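PDB 2ODA: HAD family phosphatase from Pseudomonas syringae pv. tomato, which belongs to a Pseudomonas-specific subfamily of the haloacid dehalogenase superfamily and, though named a phosphatase, probably has a novel biochemical function. Local coordinates for residues 153-156 with 157-161; 183-186 with 187-190; 29-32 with 33-36; 46-49 with 50-53. All coordinates share one frame; numbering follows the deposited sequence.

Contact 1 of 4, residues 153-156 with 157-161; sequences REQR and RAQAT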
ATOM      1  N   ARG B 153      -1.020  35.738   9.335  1.00  7.78           N
ATOM      2  CA  ARG B 153      -1.464  34.334   9.513  1.00  8.72           C
ATOM      3  C   ARG B 153      -2.227  33.840   8.275  1.00  9.20           C
ATOM      4  O   ARG B 153      -1.990  32.741   7.815  1.00 10.16           O
ATOM      5  CB  ARG B 153      -2.306  34.148  10.785  1.00  8.57           C
ATOM      6  CG  ARG B 153      -1.480  34.002  12.081  1.00  7.57           C
ATOM      7  CD  ARG B 153      -2.420  33.803  13.279  1.00  7.87           C
ATOM      8  NE  ARG B 153      -3.173  35.025  13.546  1.00 11.88           N
ATOM      9  CZ  ARG B 153      -2.750  36.004  14.339  1.00 11.07           C
ATOM     10  NH1 ARG B 153      -1.583  35.892  14.978  1.00 10.53           N
ATOM     11  NH2 ARG B 153      -3.492  37.093  14.510  1.00 11.66           N
ATOM     12  N   GLU B 154      -3.134  34.656   7.746  1.00  9.12           N
ATOM     13  CA  GLU B 154      -3.851  34.301   6.515  1.00  9.04           C
ATOM     14  C   GLU B 154      -2.882  34.061   5.358  1.00  8.69           C
ATOM     15  O   GLU B 154      -3.001  33.068   4.637  1.00  8.59           O
ATOM     16  CB  GLU B 154      -4.871  35.381   6.152  1.00  9.46           C
ATOM     17  CG  GLU B 154      -5.643  35.108   4.863  1.00  8.70           C
ATOM     18  CD  GLU B 154      -6.371  33.774   4.920  1.00  8.82           C
ATOM     19  OE1 GLU B 154      -6.113  32.910   4.050  1.00 11.66           O
ATOM     20  OE2 GLU B 154      -7.182  33.588   5.852  1.00  7.84           O
ATOM     21  N   GLN B 155      -1.928  34.973   5.174  1.00  8.33           N
ATOM     22  CA  GLN B 155      -0.952  34.832   4.089  1.00  9.18           C
ATOM     23  C   GLN B 155      -0.186  33.500   4.201  1.00  8.04           C
ATOM     24  O   GLN B 155      -0.037  32.796   3.216  1.00  7.59           O
ATOM     25  CB  GLN B 155       0.005  36.042   4.023  1.00  8.46           C
ATOM     26  CG  GLN B 155       0.826  36.089   2.745  1.00 11.93           C
ATOM     27  CD  GLN B 155       1.502  37.451   2.491  1.00 13.28           C
ATOM     28  OE1 GLN B 155       1.546  38.311   3.366  1.00 20.27           O
ATOM     29  NE2 GLN B 155       2.042  37.632   1.294  1.00 19.64           N
ATOM     30  N   ARG B 156       0.283  33.163   5.400  1.00  8.12           N
ATOM     31  CA  ARG B 156       1.064  31.934   5.602  1.00  8.65           C
ATOM     32  C   ARG B 156       0.250  30.646   5.403  1.00  7.60           C
ATOM     33  O   ARG B 156       0.777  29.678   4.849  1.00  6.94           O
ATOM     34  CB  ARG B 156       1.778  31.958   6.968  1.00  8.55           C
ATOM     35  CG  ARG B 156       3.007  32.904   6.920  1.00 10.31           C
ATOM     36  CD  ARG B 156       3.544  33.256   8.310  1.00 12.25           C
ATOM     37  NE  ARG B 156       4.715  34.165   8.228  1.00 17.83           N
ATOM     38  CZ  ARG B 156       4.645  35.446   7.868  1.00 19.77           C
ATOM     39  NH1 ARG B 156       3.485  35.997   7.524  1.00 19.51           N
ATOM     40  NH2 ARG B 156       5.745  36.180   7.820  1.00 21.48           N
ATOM     41  N   ARG B 157      -1.002  30.647   5.863  1.00  7.97           N
ATOM     42  CA  ARG B 157      -1.926  29.541   5.626  1.00  8.10           C
ATOM     43  C   ARG B 157      -2.177  29.354   4.130  1.00  8.09           C
ATOM     44  O   ARG B 157      -2.095  28.240   3.624  1.00  9.54           O
ATOM     45  CB  ARG B 157      -3.271  29.811   6.290  1.00  7.81           C
ATOM     46  CG  ARG B 157      -3.340  29.536   7.783  1.00  8.38           C
ATOM     47  CD  ARG B 157      -4.824  29.413   8.219  1.00  8.11           C
ATOM     48  NE  ARG B 157      -5.602  30.639   7.967  1.00  7.87           N
ATOM     49  CZ  ARG B 157      -5.713  31.654   8.824  1.00  9.22           C
ATOM     50  NH1 ARG B 157      -5.122  31.590  10.023  1.00  7.88           N
ATOM     51  NH2 ARG B 157      -6.428  32.729   8.479  1.00  9.15           N
ATOM     52  N   ALA B 158      -2.479  30.447   3.429  1.00  8.09           N
ATOM     53  CA  ALA B 158      -2.704  30.392   1.995  1.00  7.88           C
ATOM     54  C   ALA B 158      -1.471  29.867   1.225  1.00  7.62           C
ATOM     55  O   ALA B 158      -1.603  29.062   0.308  1.00  6.82           O
ATOM     56  CB  ALA B 158      -3.167  31.770   1.469  1.00  7.46           C
ATOM     57  N   GLN B 159      -0.269  30.303   1.615  1.00  7.72           N
ATOM     58  CA  GLN B 159       0.963  29.821   0.968  1.00  8.27           C
ATOM     59  C   GLN B 159       1.178  28.323   1.184  1.00  8.15           C
ATOM     60  O   GLN B 159       1.447  27.592   0.220  1.00  8.47           O
ATOM     61  CB  GLN B 159       2.196  30.608   1.433  1.00  8.35           C
ATOM     62  CG  GLN B 159       2.221  31.971   0.805  1.00 11.79           C
ATOM     63  CD  GLN B 159       3.182  32.947   1.470  1.00 15.64           C
ATOM     64  OE1 GLN B 159       3.730  32.688   2.558  1.00 17.95           O
ATOM     65  NE2 GLN B 159       3.367  34.092   0.828  1.00 10.74           N
ATOM     66  N   ALA B 160       1.067  27.883   2.436  1.00  7.55           N
ATOM     67  CA  ALA B 160       1.145  26.443   2.787  1.00  7.61           C
ATOM     68  C   ALA B 160       0.091  25.598   2.072  1.00  7.84           C
ATOM     69  O   ALA B 160       0.398  24.494   1.614  1.00  7.64           O
ATOM     70  CB  ALA B 160       1.014  26.245   4.299  1.00  8.15           C
ATOM     71  N   THR B 161      -1.136  26.120   2.007  1.00  8.29           N
ATOM     72  CA  THR B 161      -2.271  25.452   1.346  1.00  7.82           C
ATOM     73  C   THR B 161      -1.986  25.211  -0.143  1.00  8.07           C
ATOM     74  O   THR B 161      -2.188  24.100  -0.664  1.00  7.58           O
ATOM     75  CB  THR B 161      -3.618  26.239   1.569  1.00  7.47           C
ATOM     76  OG1 THR B 161      -3.936  26.263   2.967  1.00  6.46           O
ATOM     77  CG2 THR B 161      -4.771  25.578   0.816  1.00  7.71           C
TER
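Arg-157 folds its guanidinium back over the preceding turn of the helix and meets the carboxylate of Glu-154, three residues earlier. The salt bridge runs from Arg-157 NH2 to Glu-154 OE2 at 2.9 Å, with an N-H...O angle of 152°. Its geometry is not the flat, two-pronged kind: the two side chains cross at about a right angle, their planes stand 77° apart, and NH2 reaches OE2 from above the carboxylate plane. A bend at chi3 (-61°) turns the arginine chain back, laying one guanidinium face against the backbone of the previous turn, with Arg-153 O and the Glu-154 backbone beneath it. The aliphatic start of the chain follows the same carbonyl, Arg-157 CG lying 3.5 Å from Arg-153 O. The salt bridge is an i to i+3 pairing on helix 150-167 of the HAD-type alpha/beta fold, where Trp-145 of helix 142-147 also touches Arg-157 and Asp-174 adds a weak, long ion pair at its NE. Arg-156 contributes mainly through its backbone, Ala-160 N donating to Arg-156 O at 3.0 Å; its guanidinium turns back to Glu-152 O. On the exposed flank, Gln-155 and Gln-159 meet more loosely, Gln-155 CG lying 3.8 Å from Gln-159 NE2 with the amide planes inclined to each other.

Contact 2 of 4, residues 183-186 with 187-190; sequences LADI and ALRR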
ATOM      1  N   LEU B 183     -12.996  14.865   6.806  1.00  7.22           N
ATOM      2  CA  LEU B 183     -13.228  13.429   6.573  1.00  7.40           C
ATOM      3  C   LEU B 183     -14.600  13.168   5.989  1.00  7.56           C
ATOM      4  O   LEU B 183     -14.719  12.370   5.068  1.00  7.72           O
ATOM      5  CB  LEU B 183     -13.024  12.601   7.846  1.00  7.60           C
ATOM      6  CG  LEU B 183     -11.581  12.478   8.368  1.00  7.46           C
ATOM      7  CD1 LEU B 183     -11.572  11.931   9.796  1.00 10.41           C
ATOM      8  CD2 LEU B 183     -10.753  11.583   7.454  1.00  8.62           C
ATOM      9  N   ALA B 184     -15.630  13.842   6.506  1.00  7.90           N
ATOM     10  CA  ALA B 184     -16.998  13.652   5.979  1.00  8.41           C
ATOM     11  C   ALA B 184     -17.070  14.017   4.497  1.00  8.70           C
ATOM     12  O   ALA B 184     -17.739  13.331   3.708  1.00  8.61           O
ATOM     13  CB  ALA B 184     -18.036  14.451   6.811  1.00  8.48           C
ATOM     14  N   ASP B 185     -16.363  15.080   4.101  1.00  8.04           N
ATOM     15  CA  ASP B 185     -16.375  15.486   2.688  1.00  8.06           C
ATOM     16  C   ASP B 185     -15.579  14.510   1.807  1.00  7.94           C
ATOM     17  O   ASP B 185     -15.965  14.248   0.666  1.00  8.28           O
ATOM     18  CB  ASP B 185     -15.908  16.940   2.520  1.00  7.96           C
ATOM     19  CG  ASP B 185     -16.566  17.618   1.337  1.00 11.50           C
ATOM     20  OD1 ASP B 185     -17.824  17.568   1.249  1.00 12.36           O
ATOM     21  OD2 ASP B 185     -15.826  18.135   0.476  1.00 11.63           O
ATOM     22  N   ILE B 186     -14.485  13.950   2.328  1.00  7.03           N
ATOM     23  CA  ILE B 186     -13.777  12.879   1.598  1.00  6.91           C
ATOM     24  C   ILE B 186     -14.669  11.633   1.439  1.00  6.86           C
ATOM     25  O   ILE B 186     -14.674  10.978   0.375  1.00  6.89           O
ATOM     26  CB  ILE B 186     -12.411  12.562   2.231  1.00  6.81           C
ATOM     27  CG1 ILE B 186     -11.427  13.722   1.915  1.00  7.07           C
ATOM     28  CG2 ILE B 186     -11.865  11.197   1.724  1.00  7.60           C
ATOM     29  CD1 ILE B 186     -10.093  13.701   2.759  1.00  6.41           C
ATOM     30  N   ALA B 187     -15.442  11.317   2.472  1.00  7.00           N
ATOM     31  CA  ALA B 187     -16.346  10.156   2.382  1.00  7.69           C
ATOM     32  C   ALA B 187     -17.364  10.356   1.253  1.00  8.37           C
ATOM     33  O   ALA B 187     -17.644   9.420   0.503  1.00  9.14           O
ATOM     34  CB  ALA B 187     -17.046   9.913   3.718  1.00  8.84           C
ATOM     35  N   LEU B 188     -17.895  11.582   1.137  1.00  9.40           N
ATOM     36  CA  LEU B 188     -18.807  11.979   0.057  1.00  9.92           C
ATOM     37  C   LEU B 188     -18.141  11.860  -1.302  1.00  9.40           C
ATOM     38  O   LEU B 188     -18.706  11.255  -2.219  1.00 10.39           O
ATOM     39  CB  LEU B 188     -19.339  13.407   0.275  1.00  9.58           C
ATOM     40  CG  LEU B 188     -20.433  14.000  -0.649  1.00 10.57           C
ATOM     41  CD1 LEU B 188     -21.721  13.123  -0.738  1.00 10.59           C
ATOM     42  CD2 LEU B 188     -20.803  15.450  -0.193  1.00 10.71           C
ATOM     43  N   ARG B 189     -16.942  12.419  -1.445  1.00  9.04           N
ATOM     44  CA  ARG B 189     -16.138  12.199  -2.680  1.00  8.84           C
ATOM     45  C   ARG B 189     -15.970  10.707  -3.038  1.00  9.35           C
ATOM     46  O   ARG B 189     -16.199  10.301  -4.183  1.00  8.34           O
ATOM     47  CB  ARG B 189     -14.774  12.916  -2.607  1.00  8.23           C
ATOM     48  CG  ARG B 189     -14.913  14.419  -2.715  1.00  8.12           C
ATOM     49  CD  ARG B 189     -13.749  15.183  -2.081  1.00  8.07           C
ATOM     50  NE  ARG B 189     -12.487  14.885  -2.752  1.00  7.90           N
ATOM     51  CZ  ARG B 189     -11.332  15.478  -2.481  1.00  7.50           C
ATOM     52  NH1 ARG B 189     -11.285  16.437  -1.569  1.00  8.07           N
ATOM     53  NH2 ARG B 189     -10.232  15.127  -3.150  1.00  8.24           N
ATOM     54  N   ARG B 190     -15.652   9.891  -2.036  1.00  9.88           N
ATOM     55  CA  ARG B 190     -15.540   8.434  -2.213  1.00  9.78           C
ATOM     56  C   ARG B 190     -16.846   7.809  -2.690  1.00 10.71           C
ATOM     57  O   ARG B 190     -16.833   6.906  -3.540  1.00 10.04           O
ATOM     58  CB  ARG B 190     -15.083   7.762  -0.915  1.00 10.19           C
ATOM     59  CG  ARG B 190     -13.600   8.026  -0.591  1.00  9.69           C
ATOM     60  CD  ARG B 190     -13.178   7.369   0.706  1.00  9.14           C
ATOM     61  NE  ARG B 190     -13.343   5.914   0.667  1.00 11.77           N
ATOM     62  CZ  ARG B 190     -13.516   5.158   1.748  1.00 13.53           C
ATOM     63  NH1 ARG B 190     -13.513   5.707   2.945  1.00 13.08           N
ATOM     64  NH2 ARG B 190     -13.675   3.849   1.634  1.00 15.97           N
TER
HETATM   65  O   HOH W   1     -13.244  17.892   0.097  1.00  8.84           O
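Ile-186 and Arg-190, one turn apart, make the closer side of this contact. Arg-190 N donates to Ile-186 O at 2.8 Å, and the aliphatic chain of the arginine runs on past the same carbonyl, its CG only 3.3 Å from Ile-186 O. Farther out, Ile-186 CG2 approaches Arg-190 CD at 4.2 Å. Because the isoleucine chi1 of -73° sets CG1 beside the backbone N, CG2 falls on the far side of CB from that nitrogen, and the methyl is directed along the helix toward the arginine. Like Ile-186, Leu-183 and Ala-187 are buried, and a backbone bond from Ala-187 N to Leu-183 O joins them. Ile-186 rests on Trp-127 and Ile-129 of strand 127-131, while Arg-190 NH1 is bound by Thr-5 O.

The solvent side is looser. Asp-185 and Arg-189 stay apart there, with 5.3 Å between Asp-185 OD2 and Arg-189 NH1, and a water bridges the gap. It donates to Asp-185 OD2 at 2.6 Å and accepts from Arg-189 NH1 at 3.0 Å, lying in the guanidinium plane at its edge. Direct charge pairing of this arginine goes instead to Glu-194, and His-170 O also binds its NH1. Exposed Leu-188 merely brings CD2 to 3.9 Å from Asp-185 OD1. An apolar face turned to the sheet and a polar, hydrated face turned outward make helix 179-191 a typical amphipathic flanking helix of a Rossmann-like alpha/beta fold.

Contact 3 of 4, residues 29-32 with 33-36; sequences TPDD and EHAQ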
ATOM      1  N   THR B  29      17.594  18.148  22.328  1.00  8.99           N
ATOM      2  CA  THR B  29      17.068  17.669  23.604  1.00 10.30           C
ATOM      3  C   THR B  29      15.579  17.947  23.687  1.00  9.83           C
ATOM      4  O   THR B  29      15.110  18.984  23.198  1.00  9.94           O
ATOM      5  CB  THR B  29      17.778  18.288  24.803  1.00 10.54           C
ATOM      6  OG1 THR B  29      17.607  19.694  24.751  1.00 13.69           O
ATOM      7  CG2 THR B  29      19.275  17.982  24.771  1.00 12.39           C
ATOM      8  N   PRO B  30      14.835  17.021  24.307  1.00  9.78           N
ATOM      9  CA  PRO B  30      13.364  17.176  24.344  1.00  9.90           C
ATOM     10  C   PRO B  30      12.891  18.370  25.178  1.00 10.23           C
ATOM     11  O   PRO B  30      13.459  18.664  26.238  1.00  9.56           O
ATOM     12  CB  PRO B  30      12.881  15.851  24.914  1.00  9.71           C
ATOM     13  CG  PRO B  30      14.040  15.293  25.679  1.00 10.40           C
ATOM     14  CD  PRO B  30      15.285  15.767  24.955  1.00  9.32           C
ATOM     15  N   ASP B  31      11.898  19.081  24.652  1.00  9.64           N
ATOM     16  CA  ASP B  31      11.356  20.277  25.268  1.00  9.85           C
ATOM     17  C   ASP B  31       9.887  20.052  25.614  1.00  9.37           C
ATOM     18  O   ASP B  31       9.060  19.840  24.728  1.00  8.71           O
ATOM     19  CB  ASP B  31      11.450  21.444  24.286  1.00  9.33           C
ATOM     20  CG  ASP B  31      11.248  22.794  24.947  1.00 11.76           C
ATOM     21  OD1 ASP B  31      12.030  23.730  24.615  1.00 11.37           O
ATOM     22  OD2 ASP B  31      10.312  22.933  25.786  1.00 10.72           O
ATOM     23  N   ASP B  32       9.548  20.125  26.906  1.00  9.15           N
ATOM     24  CA  ASP B  32       8.168  19.868  27.346  1.00  8.89           C
ATOM     25  C   ASP B  32       7.139  20.792  26.670  1.00  8.53           C
ATOM     26  O   ASP B  32       5.977  20.420  26.546  1.00  8.19           O
ATOM     27  CB  ASP B  32       8.052  19.995  28.883  1.00  8.50           C
ATOM     28  CG  ASP B  32       8.784  18.867  29.635  1.00 12.06           C
ATOM     29  OD1 ASP B  32       9.135  17.827  29.021  1.00 12.19           O
ATOM     30  OD2 ASP B  32       9.002  19.028  30.854  1.00 12.52           O
ATOM     31  N   GLU B  33       7.560  21.985  26.247  1.00  7.93           N
ATOM     32  CA  GLU B  33       6.633  22.910  25.587  1.00  9.08           C
ATOM     33  C   GLU B  33       6.146  22.354  24.245  1.00  7.72           C
ATOM     34  O   GLU B  33       5.035  22.631  23.833  1.00  7.87           O
ATOM     35  CB  GLU B  33       7.259  24.293  25.364  1.00  8.61           C
ATOM     36  CG  GLU B  33       7.229  25.197  26.593  1.00 11.53           C
ATOM     37  CD  GLU B  33       7.880  26.556  26.343  1.00 12.81           C
ATOM     38  OE1 GLU B  33       8.283  26.851  25.183  1.00 13.38           O
ATOM     39  OE2 GLU B  33       7.970  27.321  27.320  1.00 14.61           O
ATOM     40  N   HIS B  34       6.988  21.565  23.582  1.00  6.78           N
ATOM     41  CA  HIS B  34       6.677  21.034  22.259  1.00  6.74           C
ATOM     42  C   HIS B  34       5.585  19.942  22.315  1.00  7.16           C
ATOM     43  O   HIS B  34       4.936  19.626  21.308  1.00  7.05           O
ATOM     44  CB  HIS B  34       7.942  20.425  21.646  1.00  6.71           C
ATOM     45  CG  HIS B  34       9.067  21.395  21.436  1.00  6.88           C
ATOM     46  ND1 HIS B  34      10.315  20.983  21.013  1.00  8.89           N
ATOM     47  CD2 HIS B  34       9.139  22.742  21.569  1.00  6.54           C
ATOM     48  CE1 HIS B  34      11.103  22.038  20.885  1.00  7.22           C
ATOM     49  NE2 HIS B  34      10.411  23.116  21.211  1.00  7.69           N
ATOM     50  N   ALA B  35       5.393  19.344  23.481  1.00  6.71           N
ATOM     51  CA  ALA B  35       4.384  18.300  23.617  1.00  7.41           C
ATOM     52  C   ALA B  35       2.933  18.846  23.682  1.00  7.76           C
ATOM     53  O   ALA B  35       1.975  18.061  23.703  1.00  8.50           O
ATOM     54  CB  ALA B  35       4.707  17.379  24.807  1.00  6.66           C
ATOM     55  N   GLN B  36       2.765  20.178  23.694  1.00  8.54           N
ATOM     56  CA  GLN B  36       1.426  20.763  23.698  1.00  8.74           C
ATOM     57  C   GLN B  36       0.727  20.274  22.423  1.00  8.51           C
ATOM     58  O   GLN B  36       1.309  20.313  21.334  1.00  6.36           O
ATOM     59  CB  GLN B  36       1.493  22.300  23.711  1.00 10.11           C
ATOM     60  CG  GLN B  36       0.114  23.029  23.689  1.00 10.45           C
ATOM     61  CD  GLN B  36       0.258  24.548  23.553  1.00 11.36           C
ATOM     62  OE1 GLN B  36       1.339  25.093  23.740  1.00 14.93           O
ATOM     63  NE2 GLN B  36      -0.827  25.226  23.222  1.00 14.57           N
TER
HETATM   64  O   HOH W   2      11.323  18.444  21.669  1.00  9.38           O
HETATM   65  O   HOH W   3      11.069  26.042  24.227  1.00 23.53           O
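A chi1 of -165° turns the Asp-31 carboxylate away from its own N-H and forward over the next residues, while His-34, its CG opposite the carbonyl carbon about the first side-chain bond, swings the imidazole back beneath the aspartate. The two groups meet as a CH-pi contact: Asp-31 CB sits 3.4 Å from the centroid of the His-34 ring, 9° off its normal. The carboxylate continues toward the NE2 side of the ring, stacked at 25° to it. Asp-31 OD2 takes the Glu-33 backbone N-H at 2.9 Å on its anti side, and in the main chain His-34 N donates to Asp-31 O at 2.9 Å. The side-chain bond defines an Asx turn, and the i to i+3 main-chain bond superposes a beta turn on it, in the long loop between helix 13-17 and helix 41-51, where His-34 also packs on Leu-69 of helix 63-69. Two waters add bridges. One accepts from the backbone Asp-31 N and lies 2.8 Å from His-34 ND1 of the imidazole; the other links the two acids, donating to both Asp-31 OD1 and Glu-33 OE1. That second bridge probably eases the proximity of these carboxylates, which lie side by side with Asp-31 OD2 and Glu-33 OE1 4.5 Å apart.

Contact 4 of 4, residues 46-49 with 50-53; sequences KALR and DQGM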
ATOM      1  N   LYS B  46     -10.860  13.212  20.797  1.00  7.08           N
ATOM      2  CA  LYS B  46     -11.949  12.624  21.601  1.00  7.37           C
ATOM      3  C   LYS B  46     -12.928  11.869  20.729  1.00  8.17           C
ATOM      4  O   LYS B  46     -13.238  10.724  21.048  1.00  8.97           O
ATOM      5  CB  LYS B  46     -12.695  13.643  22.460  1.00  7.42           C
ATOM      6  CG  LYS B  46     -13.922  12.985  23.116  1.00  7.06           C
ATOM      7  CD  LYS B  46     -14.514  13.818  24.240  1.00 11.22           C
ATOM      8  CE  LYS B  46     -15.786  13.089  24.763  1.00 11.88           C
ATOM      9  NZ  LYS B  46     -15.434  11.851  25.492  1.00 11.60           N
ATOM     10  N   ALA B  47     -13.378  12.494  19.630  1.00  8.63           N
ATOM     11  CA  ALA B  47     -14.326  11.874  18.699  1.00  9.78           C
ATOM     12  C   ALA B  47     -13.758  10.576  18.159  1.00 10.19           C
ATOM     13  O   ALA B  47     -14.444   9.536  18.171  1.00 10.13           O
ATOM     14  CB  ALA B  47     -14.662  12.821  17.559  1.00 10.88           C
ATOM     15  N   LEU B  48     -12.487  10.610  17.754  1.00  9.43           N
ATOM     16  CA  LEU B  48     -11.852   9.428  17.166  1.00  9.44           C
ATOM     17  C   LEU B  48     -11.650   8.310  18.180  1.00 10.38           C
ATOM     18  O   LEU B  48     -11.936   7.132  17.901  1.00 10.15           O
ATOM     19  CB  LEU B  48     -10.512   9.797  16.510  1.00  8.67           C
ATOM     20  CG  LEU B  48     -10.594  10.734  15.317  1.00  7.73           C
ATOM     21  CD1 LEU B  48      -9.153  11.141  14.884  1.00  6.83           C
ATOM     22  CD2 LEU B  48     -11.393  10.092  14.162  1.00  6.91           C
ATOM     23  N   ARG B  49     -11.155   8.666  19.363  1.00 10.83           N
ATOM     24  CA  ARG B  49     -10.943   7.671  20.397  1.00 11.94           C
ATOM     25  C   ARG B  49     -12.278   7.067  20.847  1.00 12.69           C
ATOM     26  O   ARG B  49     -12.385   5.846  21.006  1.00 13.10           O
ATOM     27  CB  ARG B  49     -10.196   8.269  21.595  1.00 11.80           C
ATOM     28  CG  ARG B  49      -9.761   7.202  22.577  1.00 13.21           C
ATOM     29  CD  ARG B  49      -9.165   7.763  23.809  1.00 14.12           C
ATOM     30  NE  ARG B  49      -8.721   6.668  24.658  1.00 14.39           N
ATOM     31  CZ  ARG B  49      -7.977   6.811  25.753  1.00 16.50           C
ATOM     32  NH1 ARG B  49      -7.558   8.001  26.141  1.00 16.80           N
ATOM     33  NH2 ARG B  49      -7.620   5.741  26.443  1.00 19.17           N
ATOM     34  N   ASP B  50     -13.286   7.909  21.048  1.00 13.64           N
ATOM     35  CA  ASP B  50     -14.609   7.401  21.425  1.00 14.91           C
ATOM     36  C   ASP B  50     -15.180   6.456  20.375  1.00 15.41           C
ATOM     37  O   ASP B  50     -15.810   5.455  20.744  1.00 16.27           O
ATOM     38  CB  ASP B  50     -15.583   8.536  21.687  1.00 15.35           C
ATOM     39  CG  ASP B  50     -15.299   9.271  23.001  1.00 15.78           C
ATOM     40  OD1 ASP B  50     -14.411   8.846  23.792  1.00 18.75           O
ATOM     41  OD2 ASP B  50     -15.973  10.283  23.209  1.00 18.12           O
ATOM     42  N   GLN B  51     -14.944   6.755  19.091  1.00 15.27           N
ATOM     43  CA  GLN B  51     -15.379   5.903  17.970  1.00 15.84           C
ATOM     44  C   GLN B  51     -14.626   4.576  17.870  1.00 14.66           C
ATOM     45  O   GLN B  51     -15.048   3.690  17.121  1.00 15.29           O
ATOM     46  CB  GLN B  51     -15.136   6.593  16.619  1.00 15.81           C
ATOM     47  CG  GLN B  51     -16.059   7.689  16.211  1.00 18.24           C
ATOM     48  CD  GLN B  51     -15.512   8.407  14.978  1.00 18.38           C
ATOM     49  OE1 GLN B  51     -15.021   7.775  14.035  1.00 18.98           O
ATOM     50  NE2 GLN B  51     -15.600   9.727  14.979  1.00 20.93           N
ATOM     51  N   GLY B  52     -13.479   4.462  18.535  1.00 12.82           N
ATOM     52  CA  GLY B  52     -12.594   3.309  18.336  1.00 11.16           C
ATOM     53  C   GLY B  52     -11.900   3.340  16.974  1.00 11.18           C
ATOM     54  O   GLY B  52     -11.513   2.295  16.446  1.00 11.27           O
HETATM   55  N   MSE B  53     -11.742   4.532  16.390  1.00 10.21           N
HETATM   56  CA  MSE B  53     -11.003   4.651  15.109  1.00 10.11           C
HETATM   57  C   MSE B  53      -9.549   4.186  15.327  1.00  9.61           C
HETATM   58  O   MSE B  53      -8.854   4.744  16.178  1.00  9.71           O
HETATM   59  CB  MSE B  53     -11.034   6.110  14.606  1.00 10.01           C
HETATM   60  CG  MSE B  53     -10.249   6.370  13.292  1.00  9.45           C
HETATM   61 SE   MSE B  53     -10.918   5.312  11.757  1.00 16.68          SE
HETATM   62  CE  MSE B  53     -12.591   6.291  11.438  1.00 10.95           C
TER
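Lys-46 and Asp-50 supply the charged part of the contact, an i to i+4 salt bridge with Lys-46 NZ 2.8 Å from Asp-50 OD2. The ammonium reaches the syn lone pair of OD2, on the side of the other carboxylate oxygen. A lysine chain extended as far as CE and then bent at chi4 (70°) hooks NZ onto the acid, and its methylenes pass alongside OD2, with CG at 3.4 Å.

The backbone bonds record the end of helix 41-51. Asp-50 N to Lys-46 O and Gln-51 N to Ala-47 O keep the helical i to i+4 spacing. After them the pattern changes: Met-53 N donates to Leu-48 O at 3.0 Å, five residues back, and Gly-52 N donates to Arg-49 O, three back, from 67° above the carbonyl plane. With positive phi at Gly-52 (71°), this is a Schellman motif.

Apolar contact accompanies the reversal. Leu-48 CD2 lies 4.0 Å from CG of Met-53, present as selenomethionine, across the ends of the motif. Both side chains also touch Leu-9 of strand 9-12, and Leu-48 reaches Leu-179 at the start of helix 179-191.

Chemically, the last turn is closed in two ways: carbonyls at the helix end are taken up by N-H groups beyond it, while on the exposed flank the ammonium of Lys-46 balances an aspartate whose charge would probably be unfavourable near the negative end of the helix dipole.

In the fold
Along the chain the order is contact 3, contact 4, contact 1, contact 2, none overlapping. Three lie on separate helices of an alpha/beta fold with a parallel six-stranded sheet: contact 4 ends helix 41-51, contact 1 lies within helix 150-167 and contact 2 within helix 179-191, while contact 3 sits in the loop before helix 41-51. Contacts 2 and 4 are nearest, centres 18 Å and closest atoms about 5 Å apart, and helices 41-51 and 179-191 touch through Leu-48 and Leu-179. Contacts 2 and 3, centres 34 Å apart, lie on opposite sides of the chain's centre, as do 1 and 4. All four centres lie 16 to 18 Å from the chain's, toward the fold's exterior.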